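Local atomic coordinates of uncharacterized protein (Enterococcus faecalis, PDB entry 3D3Y), a protein that is of unknown function but contains a region related to the inactive domain of M16 peptidases and may bind a metal ion. Residues 83-88 with 231-236. Numbering follows the deposited sequence.
Sequences GNQHWF and AAIFYN
Two hydrogen bonds join Asn-84 and Gln-85 to the segment 231-236. In the first, backbone N of Asn-84 lies 2.6 Å from O of Ile-233, standing above the plane of that carbonyl. The same oxygen also takes a C-H···O contact from CA of Gly-83, 3.0 Å away. With no side chain at Gly-83, whose phi is positive, the oxygen can sit directly against CA.

The second bond comes from a side chain. With CG of Gln-85 anti to its carbonyl carbon (chi1 -69°) and the chain extended beyond, NE2 reaches O of Ala-231 at 2.8 Å, close to the amide's own plane. At the other end of that amide, OE1 accepts NE1 of Trp-87 at 3.0 Å, nearly straight and on a lone pair, and also Asn-32 ND2 from strand 24-34. Bonds at both ends thus fix the amide's flip.

Van der Waals contacts fill in beside it. CD1 of Ile-233 sits 3.5 Å from Gln-85 OE1 and makes a looser apolar touch, 4.4 Å, with CZ2 at the edge of the Trp-87 indole. CB of Asn-84 packs 3.3 Å from O of Ala-232, a buried oxygen with no hydrogen-bond partner in the model, while OD1 of Asn-84 accepts a hydrogen bond from Gln-169 NE2.

The chemistry implies that the run between helix 211-219 and strand 244-251, linking the six-stranded and five-stranded sheets, meets 83-88 as an acceptor: both hydrogen bonds end on its backbone carbonyl oxygens, at and just before the start of strand 85-95.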
loop_
_atom_site.group_PDB
_atom_site.type_symbol
_atom_site.label_atom_id
_atom_site.label_comp_id
_atom_site.label_asym_id
_atom_site.label_seq_id
_atom_site.Cartn_x
_atom_site.Cartn_y
_atom_site.Cartn_z
ATOM N N GLY A 83 0.731 7.434 -1.348
ATOM C CA GLY A 83 0.982 8.807 -1.765
ATOM C C GLY A 83 2.375 9.209 -1.312
ATOM O O GLY A 83 3.355 8.492 -1.585
ATOM N N ASN A 84 2.466 10.353 -0.645
ATOM C CA ASN A 84 3.727 10.822 -0.107
ATOM C C ASN A 84 4.032 10.378 1.337
ATOM O O ASN A 84 4.920 10.936 1.982
ATOM C CB ASN A 84 3.804 12.340 -0.200
ATOM C CG ASN A 84 5.215 12.816 -0.411
ATOM O OD1 ASN A 84 5.941 12.283 -1.285
ATOM N ND2 ASN A 84 5.638 13.790 0.380
ATOM N N GLN A 85 3.306 9.373 1.832
ATOM C CA GLN A 85 3.470 8.867 3.219
ATOM C C GLN A 85 3.994 7.441 3.208
ATOM O O GLN A 85 3.801 6.691 2.243
ATOM C CB GLN A 85 2.131 8.913 3.967
ATOM C CG GLN A 85 1.653 10.320 4.263
ATOM C CD GLN A 85 0.237 10.375 4.808
ATOM O OE1 GLN A 85 -0.379 9.346 5.095
ATOM N NE2 GLN A 85 -0.290 11.596 4.959
ATOM N N HIS A 86 4.696 7.076 4.272
ATOM C CA HIS A 86 5.132 5.702 4.449
ATOM C C HIS A 86 4.612 5.312 5.842
ATOM O O HIS A 86 4.756 6.079 6.832
ATOM C CB HIS A 86 6.676 5.580 4.334
ATOM C CG HIS A 86 7.163 4.163 4.235
ATOM N ND1 HIS A 86 7.507 3.413 5.338
ATOM C CD2 HIS A 86 7.330 3.353 3.162
ATOM C CE1 HIS A 86 7.876 2.200 4.950
ATOM N NE2 HIS A 86 7.776 2.138 3.629
ATOM N N TRP A 87 3.946 4.162 5.897
ATOM C CA TRP A 87 3.221 3.740 7.084
ATOM C C TRP A 87 3.921 2.513 7.690
ATOM O O TRP A 87 4.277 1.586 6.979
ATOM C CB TRP A 87 1.775 3.344 6.690
ATOM C CG TRP A 87 0.879 4.432 6.066
ATOM C CD1 TRP A 87 1.113 5.792 5.995
ATOM C CD2 TRP A 87 -0.425 4.221 5.522
ATOM N NE1 TRP A 87 0.023 6.430 5.387
ATOM C CE2 TRP A 87 -0.927 5.482 5.098
ATOM C CE3 TRP A 87 -1.232 3.071 5.353
ATOM C CZ2 TRP A 87 -2.197 5.627 4.513
ATOM C CZ3 TRP A 87 -2.511 3.218 4.754
ATOM C CH2 TRP A 87 -2.969 4.490 4.339
ATOM N N PHE A 88 4.053 2.493 9.018
ATOM C CA PHE A 88 4.634 1.370 9.766
ATOM C C PHE A 88 3.487 0.892 10.649
ATOM O O PHE A 88 2.967 1.653 11.465
ATOM C CB PHE A 88 5.816 1.869 10.570
ATOM C CG PHE A 88 6.514 0.828 11.408
ATOM C CD1 PHE A 88 7.760 0.333 11.008
ATOM C CD2 PHE A 88 5.978 0.405 12.642
ATOM C CE1 PHE A 88 8.458 -0.572 11.814
ATOM C CE2 PHE A 88 6.655 -0.524 13.459
ATOM C CZ PHE A 88 7.907 -1.027 13.031
ATOM N N ALA A 231 2.695 14.493 7.078
ATOM C CA ALA A 231 3.102 14.751 5.684
ATOM C C ALA A 231 1.860 14.846 4.767
ATOM O O ALA A 231 0.846 14.174 5.014
ATOM C CB ALA A 231 4.026 13.633 5.183
ATOM N N ALA A 232 1.955 15.649 3.702
ATOM C CA ALA A 232 0.900 15.705 2.691
ATOM C C ALA A 232 0.684 14.306 2.138
ATOM O O ALA A 232 1.643 13.576 1.893
ATOM C CB ALA A 232 1.262 16.652 1.598
ATOM N N ILE A 233 -0.567 13.893 1.985
ATOM C CA ILE A 233 -0.779 12.532 1.524
ATOM C C ILE A 233 -0.488 12.370 0.016
ATOM O O ILE A 233 0.123 11.378 -0.396
ATOM C CB ILE A 233 -2.163 11.942 1.915
ATOM C CG1 ILE A 233 -2.241 10.499 1.388
ATOM C CG2 ILE A 233 -3.302 12.783 1.384
ATOM C CD1 ILE A 233 -2.530 9.421 2.377
ATOM N N PHE A 234 -0.919 13.327 -0.794
ATOM C CA PHE A 234 -0.871 13.150 -2.232
ATOM C C PHE A 234 0.522 13.478 -2.736
ATOM O O PHE A 234 1.224 14.326 -2.151
ATOM C CB PHE A 234 -1.911 14.024 -2.950
ATOM C CG PHE A 234 -3.341 13.649 -2.649
ATOM C CD1 PHE A 234 -3.740 12.316 -2.583
ATOM C CD2 PHE A 234 -4.292 14.637 -2.439
ATOM C CE1 PHE A 234 -5.087 11.962 -2.305
ATOM C CE2 PHE A 234 -5.650 14.295 -2.166
ATOM C CZ PHE A 234 -6.032 12.950 -2.106
ATOM N N TYR A 235 0.925 12.809 -3.812
ATOM C CA TYR A 235 2.137 13.222 -4.525
ATOM C C TYR A 235 1.735 13.673 -5.928
ATOM O O TYR A 235 0.931 13.020 -6.594
ATOM C CB TYR A 235 3.173 12.098 -4.619
ATOM C CG TYR A 235 4.336 12.413 -5.557
ATOM C CD1 TYR A 235 5.503 13.047 -5.084
ATOM C CD2 TYR A 235 4.261 12.098 -6.916
ATOM C CE1 TYR A 235 6.577 13.340 -5.945
ATOM C CE2 TYR A 235 5.330 12.389 -7.788
ATOM C CZ TYR A 235 6.473 13.003 -7.299
ATOM O OH TYR A 235 7.499 13.259 -8.186
ATOM N N ASN A 236 2.334 14.784 -6.353
ATOM C CA ASN A 236 2.145 15.338 -7.683
ATOM C C ASN A 236 3.503 15.772 -8.276
ATOM O O ASN A 236 4.459 16.074 -7.544
ATOM C CB ASN A 236 1.170 16.536 -7.594
ATOM C CG ASN A 236 0.938 17.202 -8.930
ATOM O OD1 ASN A 236 0.366 16.587 -9.847
ATOM N ND2 ASN A 236 1.397 18.463 -9.066
#